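Ethyl acetate hydrolase (Pseudomonas veronii, PDB 5EFZ) hydrolyses ethyl acetate to ethanol and acetate, as an alpha/beta-hydrolase esterase in the degradation of short-chain methyl ketones such as 2-butanone. Local coordinates at residues A[248-252]-A[253-257]; A[222-225]-A[226-230]; A[256-259]-A[260-263]. All coordinates share one frame; numbering follows the deposited sequence.

Contact 1 of 3, residues A[248-252]-A[253-257]; sequences MFVDG and FMKRY
The rings of Phe249 and Phe253, one turn apart beside a wider pi-type turn of helix 246-258, are near parallel (planes at 26°) but slid apart, with centroids 5.1 Å from each other and little overlap. Phe249 CZ sits over one face of the Phe253 ring, displaced toward its rim. Beyond the pair, Trp228 and Phe243 each meet the Phe249 ring edge-to-face. Elsewhere on the helix, Gly252 CA lies over one face of the Arg256 guanidinium.

Two bonds spanning five residues identify the pi-type turn: Met254 N to Phe249 O at 3.2 Å, and Lys255 N to Val250 O at 2.7 Å, which is nearly straight. Phe249 O also keeps the ordinary four-residue bond from Phe253 N, 3.0 Å away and above the carbonyl plane. Both phenylalanines have CG anti to the backbone N (chi1 -176° and -171°), which makes the side chains run side by side in the same direction. Met254, bent at its second and third torsions, brings its sulfur obliquely toward the Phe249 ring as a Met-aromatic contact, and packs on Thr224 and Trp223 of helix 213-227.

Asp251 and Lys255 run alongside each other. Their salt bridge is weak, with Asp251 OD1 3.4 Å from Lys255 NZ, and the lysine's extended chain passes Val250, whose CG1 lies 3.8 Å from Lys255 CE.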
loop_
_atom_site.group_PDB
_atom_site.type_symbol
_atom_site.label_atom_id
_atom_site.label_comp_id
_atom_site.label_asym_id
_atom_site.label_seq_id
_atom_site.Cartn_x
_atom_site.Cartn_y
_atom_site.Cartn_z
ATOM N N MET A 248 -12.651 -10.998 9.648
ATOM C CA MET A 248 -13.620 -11.817 8.902
ATOM C C MET A 248 -13.524 -11.561 7.394
ATOM O O MET A 248 -13.707 -12.476 6.588
ATOM C CB MET A 248 -15.054 -11.550 9.377
ATOM C CG MET A 248 -15.406 -12.228 10.703
ATOM S SD MET A 248 -14.835 -13.948 10.713
ATOM C CE MET A 248 -13.587 -13.900 11.998
ATOM N N PHE A 249 -13.246 -10.315 7.020
ATOM C CA PHE A 249 -13.070 -9.952 5.613
ATOM C C PHE A 249 -11.808 -10.572 5.009
ATOM O O PHE A 249 -11.821 -11.136 3.899
ATOM C CB PHE A 249 -13.033 -8.439 5.477
ATOM C CG PHE A 249 -12.949 -7.963 4.056
ATOM C CD1 PHE A 249 -14.047 -8.056 3.212
ATOM C CD2 PHE A 249 -11.772 -7.430 3.570
ATOM C CE1 PHE A 249 -13.967 -7.621 1.873
ATOM C CE2 PHE A 249 -11.692 -6.976 2.254
ATOM C CZ PHE A 249 -12.779 -7.081 1.406
ATOM N N VAL A 250 -10.696 -10.463 5.728
ATOM C CA VAL A 250 -9.457 -11.068 5.262
ATOM C C VAL A 250 -9.624 -12.586 5.120
ATOM O O VAL A 250 -9.268 -13.155 4.086
ATOM C CB VAL A 250 -8.288 -10.746 6.227
ATOM C CG1 VAL A 250 -7.073 -11.548 5.886
ATOM C CG2 VAL A 250 -7.986 -9.250 6.156
ATOM N N ASP A 251 -10.195 -13.238 6.141
ATOM C CA ASP A 251 -10.335 -14.685 6.095
ATOM C C ASP A 251 -11.427 -15.158 5.123
ATOM O O ASP A 251 -11.208 -16.096 4.357
ATOM C CB ASP A 251 -10.631 -15.256 7.486
ATOM C CG ASP A 251 -9.477 -15.081 8.447
ATOM O OD1 ASP A 251 -8.372 -14.679 8.010
ATOM O OD2 ASP A 251 -9.687 -15.341 9.651
ATOM N N GLY A 252 -12.592 -14.515 5.168
ATOM C CA GLY A 252 -13.765 -15.012 4.468
ATOM C C GLY A 252 -13.907 -14.568 3.031
ATOM O O GLY A 252 -14.590 -15.216 2.253
ATOM N N PHE A 253 -13.280 -13.456 2.678
ATOM C CA PHE A 253 -13.307 -12.948 1.312
ATOM C C PHE A 253 -11.928 -13.156 0.639
ATOM O O PHE A 253 -11.802 -13.847 -0.387
ATOM C CB PHE A 253 -13.703 -11.450 1.319
ATOM C CG PHE A 253 -13.964 -10.853 -0.052
ATOM C CD1 PHE A 253 -12.932 -10.600 -0.931
ATOM C CD2 PHE A 253 -15.249 -10.490 -0.425
ATOM C CE1 PHE A 253 -13.168 -10.038 -2.185
ATOM C CE2 PHE A 253 -15.508 -9.918 -1.671
ATOM C CZ PHE A 253 -14.464 -9.686 -2.557
ATOM N N MET A 254 -10.892 -12.559 1.208
ATOM C CA MET A 254 -9.612 -12.439 0.492
ATOM C C MET A 254 -8.805 -13.742 0.520
ATOM O O MET A 254 -8.355 -14.191 -0.512
ATOM C CB MET A 254 -8.769 -11.297 1.094
ATOM C CG MET A 254 -9.451 -9.884 1.005
ATOM S SD MET A 254 -9.568 -9.361 -0.716
ATOM C CE MET A 254 -7.860 -9.274 -1.202
ATOM N N LYS A 255 -8.591 -14.320 1.704
ATOM C CA LYS A 255 -7.878 -15.594 1.744
ATOM C C LYS A 255 -8.626 -16.669 0.946
ATOM O O LYS A 255 -8.030 -17.460 0.228
ATOM C CB LYS A 255 -7.678 -16.059 3.185
ATOM C CG LYS A 255 -6.652 -15.215 3.950
ATOM C CD LYS A 255 -6.382 -15.752 5.357
ATOM C CE LYS A 255 -5.345 -14.887 6.073
ATOM N NZ LYS A 255 -5.125 -15.403 7.445
ATOM N N ARG A 256 -9.943 -16.680 1.086
ATOM C CA ARG A 256 -10.766 -17.685 0.410
ATOM C C ARG A 256 -10.661 -17.554 -1.115
ATOM O O ARG A 256 -10.658 -18.564 -1.824
ATOM C CB ARG A 256 -12.223 -17.561 0.879
ATOM C CG ARG A 256 -13.190 -18.542 0.245
ATOM C CD ARG A 256 -14.594 -18.472 0.890
ATOM N NE ARG A 256 -14.550 -18.932 2.280
ATOM C CZ ARG A 256 -15.282 -18.441 3.281
ATOM N NH1 ARG A 256 -16.174 -17.477 3.066
ATOM N NH2 ARG A 256 -15.142 -18.937 4.502
ATOM N N TYR A 257 -10.536 -16.326 -1.607
ATOM C CA TYR A 257 -10.431 -16.067 -3.053
ATOM C C TYR A 257 -9.169 -16.728 -3.628
ATOM O O TYR A 257 -9.223 -17.400 -4.662
ATOM C CB TYR A 257 -10.420 -14.545 -3.339
ATOM C CG TYR A 257 -10.167 -14.217 -4.810
ATOM C CD1 TYR A 257 -8.930 -13.799 -5.237
ATOM C CD2 TYR A 257 -11.182 -14.353 -5.752
ATOM C CE1 TYR A 257 -8.679 -13.548 -6.595
ATOM C CE2 TYR A 257 -10.947 -14.095 -7.106
ATOM C CZ TYR A 257 -9.696 -13.686 -7.501
ATOM O OH TYR A 257 -9.446 -13.418 -8.830
#

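Contact 2 of 3, residues A[222-225]-A[226-230]; sequences LWTL and MGWSP
Thr224 and Trp228 are joined through a bridging water at the C-terminal end of helix 213-227. The water donates to Thr224 O at 2.8 Å and accepts from Trp228 N at 3.0 Å; a further donation, to Leu225 O, is weak. Upstream, Met226 N closes a helical turn on Leu222 O at 3.1 Å, tilted 23° from the carbonyl plane. The following bond is already poorly aligned: Gly227 N lies 2.7 Å from Trp223 O, but the angle at the hydrogen is only 127°, making it weak.

Trp228 then leaves the helix and turns its indole back along it. With CG beside the backbone N (chi1 -56°), Trp228 CD1 comes 3.6 Å from Thr224 O, which lies in the ring plane at the indole edge. A second edge contact is made by Gly227 CA, near the plane of the Trp223 indole. Met226 CB lies 3.7 Å from Leu222 O.

Further out, Met226 and Leu222 pack on the same residues of the second subunit. Ser229 OG caps Phe232 N, starting the next helix. Trp223, also on this turn, has its side chain about 4 Å from that of His334, the probable catalytic histidine, and about 4 Å from an acetate probably taken from the crystallisation liquor. The water thus stands between Thr224 O and Trp228 N, where the next helical bond would fall, and shares Leu225 O with His183 NE2 of the second subunit, so one turn joins the dimer interface to what is probably the active-site region.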
loop_
_atom_site.group_PDB
_atom_site.type_symbol
_atom_site.label_atom_id
_atom_site.label_comp_id
_atom_site.label_asym_id
_atom_site.label_seq_id
_atom_site.Cartn_x
_atom_site.Cartn_y
_atom_site.Cartn_z
ATOM N N LEU A 222 -1.538 -9.179 1.449
ATOM C CA LEU A 222 -0.953 -8.050 0.716
ATOM C C LEU A 222 -1.964 -7.428 -0.225
ATOM O O LEU A 222 -1.993 -6.206 -0.393
ATOM C CB LEU A 222 0.276 -8.496 -0.061
ATOM C CG LEU A 222 1.467 -8.821 0.821
ATOM C CD1 LEU A 222 2.467 -9.754 0.085
ATOM C CD2 LEU A 222 2.173 -7.517 1.234
ATOM N N TRP A 223 -2.787 -8.256 -0.858
ATOM C CA TRP A 223 -3.875 -7.763 -1.691
ATOM C C TRP A 223 -4.909 -6.984 -0.878
ATOM O O TRP A 223 -5.504 -6.038 -1.371
ATOM C CB TRP A 223 -4.564 -8.921 -2.425
ATOM C CG TRP A 223 -3.918 -9.184 -3.738
ATOM C CD1 TRP A 223 -3.103 -10.250 -4.071
ATOM C CD2 TRP A 223 -4.013 -8.363 -4.911
ATOM N NE1 TRP A 223 -2.708 -10.137 -5.396
ATOM C CE2 TRP A 223 -3.255 -9.001 -5.934
ATOM C CE3 TRP A 223 -4.695 -7.171 -5.208
ATOM C CZ2 TRP A 223 -3.125 -8.453 -7.228
ATOM C CZ3 TRP A 223 -4.564 -6.626 -6.506
ATOM C CH2 TRP A 223 -3.803 -7.287 -7.494
ATOM N N THR A 224 -5.123 -7.374 0.370
ATOM C CA THR A 224 -6.064 -6.639 1.203
ATOM C C THR A 224 -5.514 -5.240 1.522
ATOM O O THR A 224 -6.261 -4.247 1.576
ATOM C CB THR A 224 -6.343 -7.381 2.525
ATOM O OG1 THR A 224 -6.675 -8.760 2.242
ATOM C CG2 THR A 224 -7.516 -6.701 3.286
ATOM N N LEU A 225 -4.216 -5.189 1.777
ATOM C CA LEU A 225 -3.518 -3.954 2.103
ATOM C C LEU A 225 -3.570 -2.935 0.942
ATOM O O LEU A 225 -3.774 -1.738 1.167
ATOM C CB LEU A 225 -2.048 -4.257 2.446
ATOM C CG LEU A 225 -1.173 -3.031 2.693
ATOM C CD1 LEU A 225 -1.595 -2.320 3.992
ATOM C CD2 LEU A 225 0.274 -3.409 2.772
ATOM N N MET A 226 -3.361 -3.419 -0.281
ATOM C CA MET A 226 -3.186 -2.541 -1.456
ATOM C C MET A 226 -4.390 -2.515 -2.406
ATOM O O MET A 226 -4.479 -1.633 -3.236
ATOM C CB MET A 226 -1.949 -2.977 -2.287
ATOM C CG MET A 226 -0.615 -2.758 -1.550
ATOM S SD MET A 226 -0.247 -1.034 -1.261
ATOM C CE MET A 226 -0.170 -0.361 -2.920
ATOM N N GLY A 227 -5.297 -3.459 -2.271
ATOM C CA GLY A 227 -6.309 -3.667 -3.302
ATOM C C GLY A 227 -7.582 -2.870 -3.122
ATOM O O GLY A 227 -8.393 -2.775 -4.049
ATOM N N TRP A 228 -7.772 -2.308 -1.926
ATOM C CA TRP A 228 -9.020 -1.561 -1.648
ATOM C C TRP A 228 -8.634 -0.117 -1.400
ATOM O O TRP A 228 -8.020 0.509 -2.271
ATOM C CB TRP A 228 -9.780 -2.191 -0.472
ATOM C CG TRP A 228 -10.094 -3.683 -0.694
ATOM C CD1 TRP A 228 -9.392 -4.765 -0.212
ATOM C CD2 TRP A 228 -11.168 -4.217 -1.479
ATOM N NE1 TRP A 228 -9.993 -5.947 -0.626
ATOM C CE2 TRP A 228 -11.070 -5.630 -1.422
ATOM C CE3 TRP A 228 -12.225 -3.631 -2.205
ATOM C CZ2 TRP A 228 -11.986 -6.475 -2.074
ATOM C CZ3 TRP A 228 -13.129 -4.474 -2.872
ATOM C CH2 TRP A 228 -13.016 -5.889 -2.774
ATOM N N SER A 229 -8.978 0.453 -0.245
ATOM C CA SER A 229 -8.411 1.741 0.141
ATOM C C SER A 229 -8.570 1.921 1.644
ATOM O O SER A 229 -9.356 1.219 2.275
ATOM C CB SER A 229 -9.086 2.926 -0.596
ATOM O OG SER A 229 -10.366 3.163 -0.031
ATOM N N PRO A 230 -7.784 2.836 2.239
ATOM C CA PRO A 230 -8.033 3.118 3.656
ATOM C C PRO A 230 -9.486 3.588 3.906
ATOM O O PRO A 230 -10.084 3.250 4.929
ATOM C CB PRO A 230 -7.027 4.229 3.971
ATOM C CG PRO A 230 -5.853 3.903 3.019
ATOM C CD PRO A 230 -6.535 3.449 1.742
HETATM O O HOH W 1 -6.749 -1.653 0.763
#

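Contact 3 of 3, residues A[256-259]-A[260-263]; sequences RYFA and PMDP
Phe258 to Met261 form a type I beta turn at the C-terminal end of helix 246-258, closed by Met261 N donating to Phe258 O at 3.1 Å and 163°, with the donor above the carbonyl plane. Pro260 occupies the turn's third position and has no N-H to continue the helical bonding. Its CD instead packs 3.4 Å from Arg256 O, the carbonyl a regular helix would bond at this place.

Met261 carries the side-chain contact. Its CG is anti to the carbonyl carbon (chi1 -63°) and the chain is extended beyond it, which carries the methyl CE back over the helix end. There CE sits over one face of the Tyr257 ring, 3.6 Å from its centroid and 24° off the normal, a CH-pi contact; it comes closest at Tyr257 CZ, 3.3 Å away. The sulfur makes oblique Met-aromatic contacts with both Tyr257 and Phe258, and the ring atom nearest to Met261 SD is Phe258 CD1 at 3.9 Å. With the thioether cut back to an alanine, the Tyr257 face would probably lose its methyl cover and Phe258 CD1 its sulfur neighbour.

Around the turn, Tyr257 OH bonds Ser69 OG, Phe258 stacks on Trp223, and Asp262 OD2 caps Asn265 N of the next helix. One backbone bond closes the turn, while the extended Met261 side chain ties both rings to it.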
loop_
_atom_site.group_PDB
_atom_site.type_symbol
_atom_site.label_atom_id
_atom_site.label_comp_id
_atom_site.label_asym_id
_atom_site.label_seq_id
_atom_site.Cartn_x
_atom_site.Cartn_y
_atom_site.Cartn_z
ATOM N N ARG A 256 -9.943 -16.680 1.086
ATOM C CA ARG A 256 -10.766 -17.685 0.410
ATOM C C ARG A 256 -10.661 -17.554 -1.115
ATOM O O ARG A 256 -10.658 -18.564 -1.824
ATOM C CB ARG A 256 -12.223 -17.561 0.879
ATOM C CG ARG A 256 -13.190 -18.542 0.245
ATOM C CD ARG A 256 -14.594 -18.472 0.890
ATOM N NE ARG A 256 -14.550 -18.932 2.280
ATOM C CZ ARG A 256 -15.282 -18.441 3.281
ATOM N NH1 ARG A 256 -16.174 -17.477 3.066
ATOM N NH2 ARG A 256 -15.142 -18.937 4.502
ATOM N N TYR A 257 -10.536 -16.326 -1.607
ATOM C CA TYR A 257 -10.431 -16.067 -3.053
ATOM C C TYR A 257 -9.169 -16.728 -3.628
ATOM O O TYR A 257 -9.223 -17.400 -4.662
ATOM C CB TYR A 257 -10.420 -14.545 -3.339
ATOM C CG TYR A 257 -10.167 -14.217 -4.810
ATOM C CD1 TYR A 257 -8.930 -13.799 -5.237
ATOM C CD2 TYR A 257 -11.182 -14.353 -5.752
ATOM C CE1 TYR A 257 -8.679 -13.548 -6.595
ATOM C CE2 TYR A 257 -10.947 -14.095 -7.106
ATOM C CZ TYR A 257 -9.696 -13.686 -7.501
ATOM O OH TYR A 257 -9.446 -13.418 -8.830
ATOM N N PHE A 258 -8.041 -16.538 -2.961
ATOM C CA PHE A 258 -6.769 -17.047 -3.478
ATOM C C PHE A 258 -6.491 -18.497 -3.097
ATOM O O PHE A 258 -5.669 -19.131 -3.741
ATOM C CB PHE A 258 -5.588 -16.181 -3.003
ATOM C CG PHE A 258 -5.497 -14.849 -3.716
ATOM C CD1 PHE A 258 -5.091 -14.800 -5.049
ATOM C CD2 PHE A 258 -5.849 -13.664 -3.076
ATOM C CE1 PHE A 258 -5.017 -13.570 -5.733
ATOM C CE2 PHE A 258 -5.765 -12.420 -3.746
ATOM C CZ PHE A 258 -5.375 -12.396 -5.083
ATOM N N ALA A 259 -7.142 -19.007 -2.055
ATOM C CA ALA A 259 -6.824 -20.354 -1.533
ATOM C C ALA A 259 -6.774 -21.492 -2.578
ATOM O O ALA A 259 -5.909 -22.357 -2.486
ATOM C CB ALA A 259 -7.830 -20.751 -0.414
ATOM N N PRO A 260 -7.724 -21.539 -3.525
ATOM C CA PRO A 260 -7.680 -22.726 -4.398
ATOM C C PRO A 260 -6.825 -22.549 -5.652
ATOM O O PRO A 260 -6.851 -23.446 -6.520
ATOM C CB PRO A 260 -9.148 -22.907 -4.797
ATOM C CG PRO A 260 -9.631 -21.468 -4.913
ATOM C CD PRO A 260 -8.936 -20.722 -3.782
ATOM N N MET A 261 -6.107 -21.428 -5.761
ATOM C CA MET A 261 -5.448 -21.068 -7.022
ATOM C C MET A 261 -4.055 -21.676 -7.111
ATOM O O MET A 261 -3.492 -22.096 -6.108
ATOM C CB MET A 261 -5.375 -19.553 -7.187
ATOM C CG MET A 261 -6.786 -18.907 -7.260
ATOM S SD MET A 261 -6.655 -17.191 -7.742
ATOM C CE MET A 261 -8.399 -16.742 -7.877
ATOM N N ASP A 262 -3.519 -21.742 -8.326
ATOM C CA ASP A 262 -2.240 -22.413 -8.530
ATOM C C ASP A 262 -1.078 -21.418 -8.452
ATOM O O ASP A 262 -1.044 -20.463 -9.207
ATOM C CB ASP A 262 -2.213 -23.099 -9.890
ATOM C CG ASP A 262 -0.900 -23.823 -10.128
ATOM O OD1 ASP A 262 -0.639 -24.802 -9.377
ATOM O OD2 ASP A 262 -0.156 -23.423 -11.066
ATOM N N PRO A 263 -0.120 -21.649 -7.549
ATOM C CA PRO A 263 0.998 -20.704 -7.398
ATOM C C PRO A 263 1.769 -20.466 -8.710
ATOM O O PRO A 263 2.056 -19.301 -9.013
ATOM C CB PRO A 263 1.898 -21.392 -6.348
ATOM C CG PRO A 263 0.955 -22.195 -5.500
ATOM C CD PRO A 263 -0.159 -22.655 -6.463
#

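In the fold
Contact 2 comes first along the chain, near the end of helix 213-227; contacts 1 and 3 follow on helix 246-258, sharing Arg256 and Tyr257, and contact 3 leads on toward helix 263-274. The centre of contact 1 lies about 12 Å from that of contact 2 and about 11 Å from that of contact 3; contacts 2 and 3 are about 17 Å apart, centre to centre. The two helices pack directly: Met254 SD is 3.4 Å from Trp228 NE1. All these helices lie between strands 170-174 and 296-300 of the central sheet, an insertion consistent with the lid of alpha/beta hydrolases. Trp223, which touches Met254 and Phe258, places this packing beside the probable catalytic triad.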